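PDB 5TP4: amidase, hydantoinase/carbamoylase family, which probably hydrolyses N-carbamoyl-L-amino acids, or related carbon-nitrogen bonds, as a dizinc enzyme of the peptidase M20 family. Local coordinates for residues 61-66 / 113-118; 104-109 / 399-404; 343-348 / 413-418; 49-54 / 133-138. All blocks are in the same frame, centred on the assembly; numbering follows the deposited sequence. Where two conformers were deposited one is given.

The four contacts illustrate how helices are packed on the sheet of an M20 catalytic domain, near the metal site and away from it. Contacts 1 and 2 share helix 105-121, and contacts 2 and 3 share helix 398-416, with centres 16 and 17 Å apart. Contact 4 packs against contact 2, where Phe54 CE1 lies 3.4 Å from Val108 CG1, while Leu118 CD2 meets Leu413 CD2 at 3.6 Å between contacts 1 and 3. Contact 4 holds Glu137 and Glu138, seen as zinc ligands in this protein but without zinc in this chain. The Tyr106 side chain of contact 2 is about 9 Å from a bound zinc, and Thr135 of contact 4 about 13 Å. Contacts 1 and 3 lie away from the metals.

Contact 1: 61-66 / 113-118; sequences AGMTVS and EVVRTL. With EDO (1,2-ethanediol), chain U.
Val115 presents both its methyls to the turn that follows helix 45-60. On one branch, CG1 lies 4.2 Å from Ala61 CB and 3.9 Å from Met63 SD. The other branch, CG2, meets Met63 CE at 3.7 Å, the two side chains reaching tip to tip. Met63 was modelled in two conformers, so these contacts of its end are less certain. Its chain is extended through chi2 and bent at chi3 (90°), which swings the terminal methyl out of line with CG and onto CG2. One residue on, Arg116 runs past the same alanine, and its CG comes to 4.4 Å from Ala61 CB; farther out, its charge makes a cation-pi contact with Trp57. Thr117 takes no part in the contact; its OG1 donates to Glu113 OE2 one helical turn back, over 2.7 Å and from above the carboxylate plane. Glu113 OE2 also pairs with Arg19 and accepts from the backbone N of Asp16, a gathering of donors that would probably favour the ionised carboxylate. Gly62, at positive phi, is the C-prime residue of a Schellman motif that ends helix 45-60 before strand 64-67, beside helix 105-121.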
loop_
_atom_site.group_PDB
_atom_site.type_symbol
_atom_site.label_atom_id
_atom_site.label_comp_id
_atom_site.label_asym_id
_atom_site.label_seq_id
_atom_site.Cartn_x
_atom_site.Cartn_y
_atom_site.Cartn_z
ATOM N N ALA B 61 35.166 39.201 2.095
ATOM C CA ALA B 61 34.424 40.129 2.943
ATOM C C ALA B 61 35.145 40.387 4.267
ATOM O O ALA B 61 34.548 40.928 5.209
ATOM C CB ALA B 61 33.014 39.592 3.217
ATOM N N GLY B 62 36.402 39.987 4.365
ATOM C CA GLY B 62 37.221 40.346 5.512
ATOM C C GLY B 62 37.121 39.398 6.671
ATOM O O GLY B 62 37.672 39.689 7.741
ATOM N N MET B 63 36.462 38.265 6.498
ATOM C CA MET B 63 36.244 37.290 7.557
ATOM C C MET B 63 37.384 36.272 7.609
ATOM O O MET B 63 38.095 36.054 6.626
ATOM C CB MET B 63 34.924 36.558 7.331
ATOM C CG MET B 63 33.725 37.510 7.150
ATOM S SD MET B 63 32.195 36.611 6.944
ATOM C CE MET B 63 31.650 36.473 8.652
ATOM N N THR B 64 37.537 35.626 8.762
ATOM C CA THR B 64 38.405 34.459 8.868
ATOM C C THR B 64 37.518 33.216 8.891
ATOM O O THR B 64 36.390 33.250 9.397
ATOM C CB THR B 64 39.303 34.513 10.104
ATOM O OG1 THR B 64 38.507 34.625 11.286
ATOM C CG2 THR B 64 40.228 35.715 10.030
ATOM N N VAL B 65 38.004 32.141 8.289
ATOM C CA VAL B 65 37.203 30.939 8.060
ATOM C C VAL B 65 37.939 29.730 8.611
ATOM O O VAL B 65 39.161 29.622 8.480
ATOM C CB VAL B 65 36.904 30.731 6.560
ATOM C CG1 VAL B 65 36.067 29.460 6.352
ATOM C CG2 VAL B 65 36.150 31.942 5.971
ATOM N N SER B 66 37.200 28.828 9.249
ATOM C CA SER B 66 37.772 27.612 9.809
ATOM C C SER B 66 36.696 26.534 9.801
ATOM O O SER B 66 35.502 26.828 9.694
ATOM C CB SER B 66 38.283 27.835 11.244
ATOM O OG SER B 66 37.202 28.078 12.145
ATOM N N GLU B 113 25.443 38.072 3.171
ATOM C CA GLU B 113 25.005 39.396 2.753
ATOM C C GLU B 113 24.892 40.330 3.955
ATOM O O GLU B 113 25.177 41.524 3.837
ATOM C CB GLU B 113 23.684 39.301 1.970
ATOM C CG GLU B 113 23.003 40.657 1.657
ATOM C CD GLU B 113 23.897 41.603 0.865
ATOM O OE1 GLU B 113 24.712 41.110 0.049
ATOM O OE2 GLU B 113 23.774 42.847 1.061
ATOM N N VAL B 114 24.482 39.808 5.117
ATOM C CA VAL B 114 24.519 40.611 6.336
ATOM C C VAL B 114 25.905 41.209 6.544
ATOM O O VAL B 114 26.058 42.411 6.787
ATOM C CB VAL B 114 24.076 39.769 7.545
ATOM C CG1 VAL B 114 24.421 40.476 8.858
ATOM C CG2 VAL B 114 22.567 39.539 7.453
ATOM N N VAL B 115 26.936 40.384 6.430
ATOM C CA VAL B 115 28.290 40.879 6.637
ATOM C C VAL B 115 28.675 41.882 5.550
ATOM O O VAL B 115 29.255 42.933 5.845
ATOM C CB VAL B 115 29.270 39.708 6.708
ATOM C CG1 VAL B 115 30.748 40.217 6.639
ATOM C CG2 VAL B 115 29.027 38.935 8.027
ATOM N N ARG B 116 28.348 41.591 4.291
ATOM C CA ARG B 116 28.712 42.514 3.217
ATOM C C ARG B 116 28.036 43.859 3.413
ATOM O O ARG B 116 28.632 44.914 3.154
ATOM C CB ARG B 116 28.319 41.940 1.856
ATOM C CG ARG B 116 29.168 40.749 1.432
ATOM C CD ARG B 116 28.579 40.100 0.159
ATOM N NE ARG B 116 29.557 39.217 -0.474
ATOM C CZ ARG B 116 29.317 38.549 -1.598
ATOM N NH1 ARG B 116 28.114 38.634 -2.169
ATOM N NH2 ARG B 116 30.276 37.806 -2.153
ATOM N N THR B 117 26.798 43.836 3.904
ATOM C CA THR B 117 26.093 45.075 4.218
ATOM C C THR B 117 26.744 45.817 5.388
ATOM O O THR B 117 26.950 47.037 5.313
ATOM C CB THR B 117 24.611 44.753 4.464
ATOM O OG1 THR B 117 23.986 44.537 3.178
ATOM C CG2 THR B 117 23.900 45.886 5.202
ATOM N N LEU B 118 27.122 45.107 6.450
ATOM C CA LEU B 118 27.824 45.768 7.549
ATOM C C LEU B 118 29.145 46.371 7.086
ATOM O O LEU B 118 29.514 47.464 7.522
ATOM C CB LEU B 118 28.065 44.781 8.692
ATOM C CG LEU B 118 26.785 44.246 9.338
ATOM C CD1 LEU B 118 27.137 43.322 10.470
ATOM C CD2 LEU B 118 25.847 45.397 9.836
HETATM C C1 EDO U . 37.493 40.698 10.937
HETATM O O1 EDO U . 36.153 40.847 10.445
HETATM C C2 EDO U . 37.817 39.217 11.009
HETATM O O2 EDO U . 37.253 38.737 12.228
#

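Contact 2: 104-109 / 399-404; sequences GVYGVL and DDVTRG
Val401 O is approached by two hydroxyls, those of Tyr106 and of Thr405 just beyond the segment 399-404. Tyr106 OH comes to 3.2 Å from Val401 O, but Thr405 OG1 is also within its reach, so the acceptor of the phenol proton is not settled. The phenol oxygen lies close against the backbone of Gly404, 3.5 Å from Gly404 C. The ring takes part as well: Tyr106 CE1 lies 3.8 Å from Val401 CG1, which meets it obliquely, as the two side chains run alongside one another, pointing opposite ways. With CG anti to the backbone N (chi1 166°), the tyrosine stretches away from its helix and spans the distance to the next one. It bridges helices 105-121 and 398-416, two of the helices layered on the sheet of the M20 catalytic domain, whose axes at these segments approach to 11.3 Å, at a crossing angle of -49°. Ile382 of strand 377-382 touches both Tyr106 and Val401 from the sheet. The zinc ligand His198 has its side chain about 5 Å from that of Tyr106, so the tyrosine lies near the metal site. On the far side of helix 398-416, Arg403 NE donates to Asp399 O over 3.0 Å, entering from the opposite face of the carbonyl plane to Arg403 N.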
loop_
_atom_site.group_PDB
_atom_site.type_symbol
_atom_site.label_atom_id
_atom_site.label_comp_id
_atom_site.label_asym_id
_atom_site.label_seq_id
_atom_site.Cartn_x
_atom_site.Cartn_y
_atom_site.Cartn_z
ATOM N N GLY B 104 18.354 25.625 2.711
ATOM C CA GLY B 104 19.661 25.672 3.379
ATOM C C GLY B 104 20.566 26.781 2.918
ATOM O O GLY B 104 21.074 27.563 3.728
ATOM N N VAL B 105 20.786 26.876 1.612
ATOM C CA VAL B 105 21.735 27.842 1.092
ATOM C C VAL B 105 21.261 29.263 1.343
ATOM O O VAL B 105 22.086 30.155 1.575
ATOM C CB VAL B 105 21.981 27.579 -0.403
ATOM C CG1 VAL B 105 20.656 27.637 -1.168
ATOM C CG2 VAL B 105 23.020 28.566 -0.976
ATOM N N TYR B 106 19.938 29.509 1.285
ATOM C CA TYR B 106 19.442 30.867 1.516
ATOM C C TYR B 106 19.945 31.421 2.849
ATOM O O TYR B 106 20.434 32.550 2.907
ATOM C CB TYR B 106 17.910 30.895 1.475
ATOM C CG TYR B 106 17.341 32.190 2.027
ATOM C CD1 TYR B 106 17.770 33.424 1.549
ATOM C CD2 TYR B 106 16.382 32.170 3.032
ATOM C CE1 TYR B 106 17.255 34.617 2.081
ATOM C CE2 TYR B 106 15.859 33.331 3.533
ATOM C CZ TYR B 106 16.305 34.551 3.067
ATOM O OH TYR B 106 15.757 35.698 3.598
ATOM N N GLY B 107 19.873 30.632 3.924
ATOM C CA GLY B 107 20.264 31.165 5.225
ATOM C C GLY B 107 21.760 31.397 5.379
ATOM O O GLY B 107 22.184 32.328 6.079
ATOM N N VAL B 108 22.578 30.562 4.735
ATOM C CA VAL B 108 24.022 30.768 4.737
ATOM C C VAL B 108 24.375 32.040 3.973
ATOM O O VAL B 108 25.133 32.888 4.459
ATOM C CB VAL B 108 24.724 29.537 4.139
ATOM C CG1 VAL B 108 26.247 29.766 3.983
ATOM C CG2 VAL B 108 24.420 28.288 4.992
ATOM N N LEU B 109 23.820 32.204 2.779
ATOM C CA LEU B 109 24.169 33.377 1.992
ATOM C C LEU B 109 23.484 34.630 2.475
ATOM O O LEU B 109 23.997 35.727 2.237
ATOM C CB LEU B 109 23.862 33.134 0.512
ATOM C CG LEU B 109 24.657 31.954 -0.092
ATOM C CD1 LEU B 109 24.324 31.845 -1.605
ATOM C CD2 LEU B 109 26.182 32.077 0.123
ATOM N N ASP B 399 12.126 39.637 -4.037
ATOM C CA ASP B 399 11.800 40.572 -2.965
ATOM C C ASP B 399 11.556 39.875 -1.625
ATOM O O ASP B 399 11.738 40.492 -0.572
ATOM C CB ASP B 399 10.586 41.423 -3.371
ATOM C CG ASP B 399 10.902 42.415 -4.467
ATOM O OD1 ASP B 399 12.085 42.571 -4.861
ATOM O OD2 ASP B 399 9.942 43.045 -4.950
ATOM N N ASP B 400 11.133 38.605 -1.612
ATOM C CA ASP B 400 10.981 37.915 -0.332
ATOM C C ASP B 400 12.342 37.551 0.240
ATOM O O ASP B 400 12.582 37.689 1.446
ATOM C CB ASP B 400 10.133 36.661 -0.515
ATOM C CG ASP B 400 8.695 36.981 -0.863
ATOM O OD1 ASP B 400 8.234 38.083 -0.493
ATOM O OD2 ASP B 400 8.032 36.134 -1.500
ATOM N N VAL B 401 13.254 37.113 -0.638
ATOM C CA VAL B 401 14.635 36.875 -0.235
ATOM C C VAL B 401 15.218 38.139 0.375
ATOM O O VAL B 401 15.822 38.119 1.459
ATOM C CB VAL B 401 15.457 36.404 -1.453
ATOM C CG1 VAL B 401 16.954 36.570 -1.199
ATOM C CG2 VAL B 401 15.092 34.954 -1.814
ATOM N N THR B 402 15.039 39.263 -0.302
ATOM C CA THR B 402 15.583 40.513 0.217
ATOM C C THR B 402 14.967 40.872 1.561
ATOM O O THR B 402 15.681 41.177 2.520
ATOM C CB THR B 402 15.353 41.634 -0.786
ATOM O OG1 THR B 402 15.979 41.299 -2.025
ATOM C CG2 THR B 402 15.947 42.968 -0.253
ATOM N N ARG B 403 13.631 40.878 1.645
ATOM C CA ARG B 403 12.999 41.370 2.872
ATOM C C ARG B 403 13.250 40.448 4.063
ATOM O O ARG B 403 13.468 40.926 5.180
ATOM C CB ARG B 403 11.508 41.581 2.634
ATOM C CG ARG B 403 11.250 42.791 1.687
ATOM C CD ARG B 403 9.815 42.998 1.374
ATOM N NE ARG B 403 9.312 41.936 0.520
ATOM C CZ ARG B 403 8.096 41.914 -0.012
ATOM N NH1 ARG B 403 7.241 42.912 0.225
ATOM N NH2 ARG B 403 7.741 40.884 -0.778
ATOM N N GLY B 404 13.272 39.130 3.853
ATOM C CA GLY B 404 13.649 38.242 4.939
ATOM C C GLY B 404 15.046 38.537 5.466
ATOM O O GLY B 404 15.299 38.450 6.675
#

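Contact 3: 343-348 / 413-418; sequences VELVAR and LARAGV
Helix-to-helix packing on the outside of a sheet is what Leu345 achieves with Ala414 and Arg415, joining helix 340-353 to the last turn of helix 398-416. The leucine divides its two methyls between the partners. Its CD2 rests 3.9 Å from Ala414 CB, and its CD1 lies 3.8 Å from Arg415 CB and 4.0 Å from Arg415 CD. The contact is mainly apolar; of the arginine side chain, CB and CD do the touching. Leu345 and Arg415 cross at about a right angle. A bend at chi2 (68°) folds the arginine's CD back beside CD1 of the leucine, while the guanidinium travels on to a salt bridge between Arg415 NE and Asp192. A polar end is thereby paired beyond the apolar patch instead of lying within it. Helix 398-416 ends just past the contact: Gly417, the first residue to leave it, has positive phi, and its N still donates to Leu413 O over 2.8 Å. Away from the interface, Val343 and Val346 of helix 340-353 pack on strand 377-382, with Val343 also on strand 212-229, while Arg415 lies on Ala193 and Phe195 of strand 193-199, which pairs in parallel with strand 377-382 within the sheet.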
loop_
_atom_site.group_PDB
_atom_site.type_symbol
_atom_site.label_atom_id
_atom_site.label_comp_id
_atom_site.label_asym_id
_atom_site.label_seq_id
_atom_site.Cartn_x
_atom_site.Cartn_y
_atom_site.Cartn_z
ATOM N N VAL B 343 12.976 35.596 19.314
ATOM C CA VAL B 343 11.808 35.635 18.435
ATOM C C VAL B 343 11.240 37.042 18.390
ATOM O O VAL B 343 10.851 37.542 17.320
ATOM C CB VAL B 343 10.752 34.606 18.886
ATOM C CG1 VAL B 343 9.505 34.702 18.021
ATOM C CG2 VAL B 343 11.322 33.198 18.771
ATOM N N GLU B 344 11.238 37.725 19.543
ATOM C CA GLU B 344 10.722 39.092 19.601
ATOM C C GLU B 344 11.567 40.042 18.761
ATOM O O GLU B 344 11.043 41.013 18.211
ATOM C CB GLU B 344 10.650 39.560 21.060
ATOM C CG GLU B 344 10.224 41.007 21.254
ATOM C CD GLU B 344 10.236 41.415 22.728
ATOM O OE1 GLU B 344 9.650 40.660 23.518
ATOM O OE2 GLU B 344 10.855 42.445 23.097
ATOM N N LEU B 345 12.881 39.786 18.640
ATOM C CA LEU B 345 13.690 40.652 17.781
ATOM C C LEU B 345 13.281 40.497 16.321
ATOM O O LEU B 345 13.277 41.470 15.553
ATOM C CB LEU B 345 15.176 40.317 17.929
ATOM C CG LEU B 345 15.764 40.587 19.322
ATOM C CD1 LEU B 345 17.235 40.184 19.361
ATOM C CD2 LEU B 345 15.612 42.068 19.724
ATOM N N VAL B 346 12.992 39.257 15.906
ATOM C CA VAL B 346 12.518 39.010 14.548
ATOM C C VAL B 346 11.228 39.772 14.296
ATOM O O VAL B 346 11.071 40.450 13.267
ATOM C CB VAL B 346 12.339 37.499 14.319
ATOM C CG1 VAL B 346 11.681 37.222 12.955
ATOM C CG2 VAL B 346 13.691 36.813 14.372
ATOM N N ALA B 347 10.282 39.660 15.229
ATOM C CA ALA B 347 9.007 40.351 15.100
ATOM C C ALA B 347 9.215 41.857 15.017
ATOM O O ALA B 347 8.622 42.531 14.172
ATOM C CB ALA B 347 8.099 39.991 16.285
ATOM N N ARG B 348 10.060 42.406 15.897
ATOM C CA ARG B 348 10.226 43.851 15.914
ATOM C C ARG B 348 10.846 44.340 14.612
ATOM O O ARG B 348 10.496 45.424 14.127
ATOM C CB ARG B 348 11.084 44.300 17.108
ATOM C CG ARG B 348 10.478 44.054 18.477
ATOM C CD ARG B 348 11.463 44.539 19.590
ATOM N NE ARG B 348 10.852 44.473 20.917
ATOM C CZ ARG B 348 10.145 45.469 21.455
ATOM N NH1 ARG B 348 9.974 46.624 20.796
ATOM N NH2 ARG B 348 9.610 45.320 22.657
ATOM N N LEU B 413 21.586 42.586 14.390
ATOM C CA LEU B 413 22.218 43.805 14.896
ATOM C C LEU B 413 21.668 44.202 16.254
ATOM O O LEU B 413 22.412 44.672 17.122
ATOM C CB LEU B 413 22.024 44.959 13.918
ATOM C CG LEU B 413 22.925 44.919 12.699
ATOM C CD1 LEU B 413 22.844 46.238 11.950
ATOM C CD2 LEU B 413 24.370 44.626 13.083
ATOM N N ALA B 414 20.355 44.052 16.454
ATOM C CA ALA B 414 19.808 44.349 17.770
ATOM C C ALA B 414 20.439 43.446 18.822
ATOM O O ALA B 414 20.818 43.909 19.902
ATOM C CB ALA B 414 18.280 44.197 17.757
ATOM N N ARG B 415 20.630 42.167 18.485
ATOM C CA ARG B 415 21.187 41.228 19.447
ATOM C C ARG B 415 22.665 41.500 19.694
ATOM O O ARG B 415 23.124 41.511 20.850
ATOM C CB ARG B 415 20.972 39.799 18.944
ATOM C CG ARG B 415 21.417 38.737 19.948
ATOM C CD ARG B 415 20.516 38.719 21.200
ATOM N NE ARG B 415 20.870 37.594 22.059
ATOM C CZ ARG B 415 20.124 37.093 23.035
ATOM N NH1 ARG B 415 18.938 37.615 23.335
ATOM N NH2 ARG B 415 20.583 36.040 23.704
ATOM N N ALA B 416 23.416 41.753 18.628
ATOM C CA ALA B 416 24.854 41.924 18.735
ATOM C C ALA B 416 25.266 43.305 19.195
ATOM O O ALA B 416 26.371 43.457 19.723
ATOM C CB ALA B 416 25.511 41.642 17.379
ATOM N N GLY B 417 24.423 44.310 19.006
ATOM C CA GLY B 417 24.796 45.661 19.346
ATOM C C GLY B 417 25.697 46.294 18.299
ATOM O O GLY B 417 26.366 45.628 17.511
ATOM N N VAL B 418 25.688 47.617 18.278
ATOM C CA VAL B 418 26.500 48.386 17.346
ATOM C C VAL B 418 27.500 49.175 18.171
ATOM O O VAL B 418 27.108 49.952 19.051
ATOM C CB VAL B 418 25.643 49.305 16.464
ATOM C CG1 VAL B 418 26.525 50.169 15.577
ATOM C CG2 VAL B 418 24.708 48.479 15.633
#

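Contact 4: 49-54 / 133-138; sequences RGRDLF and SWTNEE
Arg51 crosses to Thr135 by one of its terminal nitrogens, NH2, which donates to OG1 over 3.1 Å, with an N-H...O angle of 137°, although the position of OG1 is less certain because it crowds an atom elsewhere. The arginine chain is extended from CG to NE, and chi4 of -93° then turns the guanidinium across the line of the chain, which presents its edge to the threonine. Thr135 answers with OG1 beside its own backbone N (chi1 -64°), and OG1 also bonds to Val70 O. A water lying in the guanidinium plane accepts from Arg51 NH2 at 3.2 Å and from Asn136 N at 3.1 Å, a second link to the same loop. The segment 133-138 is the start of the loop after strand 129-133, which carries the zinc-site glutamates: Glu137 and Glu138 have been seen as zinc ligands in this protein, though no zinc is bound to them in this chain. Asp94 accepts from the backbone N of each. The guanidinium is also fixed by Arg51 NH1 to Gly71 O and by a salt bridge from NE to Asp47, so each of its nitrogens has a partner and its rotation is restrained. Phe54 packs on Leu73 and on Val108 and Leu109 of helix 105-121.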
loop_
_atom_site.group_PDB
_atom_site.type_symbol
_atom_site.label_atom_id
_atom_site.label_comp_id
_atom_site.label_asym_id
_atom_site.label_seq_id
_atom_site.Cartn_x
_atom_site.Cartn_y
_atom_site.Cartn_z
ATOM N N ARG B 49 33.122 21.975 -3.271
ATOM C CA ARG B 49 33.188 23.141 -4.154
ATOM C C ARG B 49 32.284 24.253 -3.653
ATOM O O ARG B 49 32.646 25.432 -3.735
ATOM C CB ARG B 49 32.829 22.754 -5.608
ATOM C CG ARG B 49 33.866 21.837 -6.256
ATOM C CD ARG B 49 33.437 21.237 -7.593
ATOM N NE ARG B 49 34.477 20.316 -8.039
ATOM C CZ ARG B 49 34.263 19.050 -8.362
ATOM N NH1 ARG B 49 33.016 18.572 -8.324
ATOM N NH2 ARG B 49 35.279 18.274 -8.730
ATOM N N GLY B 50 31.116 23.899 -3.105
ATOM C CA GLY B 50 30.225 24.914 -2.549
ATOM C C GLY B 50 30.774 25.525 -1.274
ATOM O O GLY B 50 30.717 26.744 -1.080
ATOM N N ARG B 51 31.297 24.682 -0.380
ATOM C CA ARG B 51 31.958 25.177 0.827
ATOM C C ARG B 51 33.082 26.137 0.465
ATOM O O ARG B 51 33.214 27.213 1.064
ATOM C CB ARG B 51 32.527 23.997 1.617
ATOM C CG ARG B 51 31.517 23.093 2.282
ATOM C CD ARG B 51 32.178 21.705 2.598
ATOM N NE ARG B 51 31.392 20.989 3.595
ATOM C CZ ARG B 51 31.629 21.046 4.908
ATOM N NH1 ARG B 51 32.655 21.756 5.372
ATOM N NH2 ARG B 51 30.842 20.400 5.756
ATOM N N ASP B 52 33.912 25.745 -0.515
ATOM C CA ASP B 52 35.074 26.541 -0.893
ATOM C C ASP B 52 34.672 27.873 -1.511
ATOM O O ASP B 52 35.320 28.895 -1.248
ATOM C CB ASP B 52 35.946 25.762 -1.876
ATOM C CG ASP B 52 36.842 24.737 -1.189
ATOM O OD1 ASP B 52 36.771 24.613 0.049
ATOM O OD2 ASP B 52 37.633 24.061 -1.891
ATOM N N LEU B 53 33.656 27.866 -2.386
ATOM C CA LEU B 53 33.122 29.118 -2.932
ATOM C C LEU B 53 32.650 30.044 -1.817
ATOM O O LEU B 53 33.033 31.220 -1.777
ATOM C CB LEU B 53 31.980 28.825 -3.901
ATOM C CG LEU B 53 31.358 30.066 -4.549
ATOM C CD1 LEU B 53 32.454 30.831 -5.290
ATOM C CD2 LEU B 53 30.216 29.654 -5.528
ATOM N N PHE B 54 31.800 29.531 -0.909
ATOM C CA PHE B 54 31.352 30.304 0.249
ATOM C C PHE B 54 32.529 30.837 1.065
ATOM O O PHE B 54 32.542 32.011 1.463
ATOM C CB PHE B 54 30.451 29.435 1.122
ATOM C CG PHE B 54 30.067 30.071 2.425
ATOM C CD1 PHE B 54 29.273 31.198 2.457
ATOM C CD2 PHE B 54 30.515 29.519 3.619
ATOM C CE1 PHE B 54 28.932 31.787 3.683
ATOM C CE2 PHE B 54 30.168 30.092 4.841
ATOM C CZ PHE B 54 29.371 31.229 4.860
ATOM N N SER B 133 27.846 27.071 8.159
ATOM C CA SER B 133 27.178 26.045 7.381
ATOM C C SER B 133 27.465 24.717 8.084
ATOM O O SER B 133 28.620 24.289 8.150
ATOM C CB SER B 133 27.684 26.058 5.931
ATOM O OG SER B 133 27.202 24.930 5.216
ATOM N N TRP B 134 26.418 24.068 8.599
ATOM C CA TRP B 134 26.600 22.851 9.392
ATOM C C TRP B 134 26.761 21.639 8.487
ATOM O O TRP B 134 26.071 21.512 7.467
ATOM C CB TRP B 134 25.401 22.620 10.310
ATOM C CG TRP B 134 25.054 23.772 11.220
ATOM C CD1 TRP B 134 24.045 24.711 11.054
ATOM C CD2 TRP B 134 25.709 24.094 12.447
ATOM N NE1 TRP B 134 24.056 25.587 12.129
ATOM C CE2 TRP B 134 25.073 25.238 12.979
ATOM C CE3 TRP B 134 26.801 23.541 13.131
ATOM C CZ2 TRP B 134 25.469 25.822 14.192
ATOM C CZ3 TRP B 134 27.202 24.115 14.328
ATOM C CH2 TRP B 134 26.540 25.252 14.845
ATOM N N THR B 135 27.654 20.728 8.883
ATOM C CA THR B 135 27.868 19.503 8.115
ATOM C C THR B 135 26.630 18.616 8.091
ATOM O O THR B 135 25.983 18.399 9.120
ATOM C CB THR B 135 29.035 18.715 8.721
ATOM O OG1 THR B 135 30.231 19.487 8.605
ATOM C CG2 THR B 135 29.207 17.363 8.030
ATOM N N ASN B 136 26.335 18.057 6.903
ATOM C CA ASN B 136 25.344 16.978 6.748
ATOM C C ASN B 136 24.029 17.290 7.462
ATOM O O ASN B 136 23.490 16.468 8.215
ATOM C CB ASN B 136 25.907 15.648 7.252
ATOM C CG ASN B 136 25.114 14.436 6.757
ATOM O OD1 ASN B 136 25.262 14.022 5.611
ATOM N ND2 ASN B 136 24.312 13.836 7.635
ATOM N N GLU B 137 23.480 18.477 7.199
ATOM C CA GLU B 137 22.155 18.769 7.739
ATOM C C GLU B 137 21.099 17.833 7.157
ATOM O O GLU B 137 20.142 17.467 7.849
ATOM C CB GLU B 137 21.785 20.237 7.461
ATOM C CG GLU B 137 20.390 20.661 8.000
ATOM C CD GLU B 137 19.230 20.250 7.102
ATOM O OE1 GLU B 137 19.467 19.838 5.952
ATOM O OE2 GLU B 137 18.068 20.335 7.549
ATOM N N GLU B 138 21.257 17.423 5.895
ATOM C CA GLU B 138 20.163 16.756 5.201
ATOM C C GLU B 138 19.931 15.307 5.624
ATOM O O GLU B 138 18.844 14.784 5.369
ATOM C CB GLU B 138 20.402 16.817 3.695
ATOM C CG GLU B 138 20.216 18.218 3.128
ATOM C CD GLU B 138 18.748 18.666 3.042
ATOM O OE1 GLU B 138 17.831 17.900 3.432
ATOM O OE2 GLU B 138 18.508 19.793 2.547
HETATM O O HOH W 1 28.208 18.996 4.676
#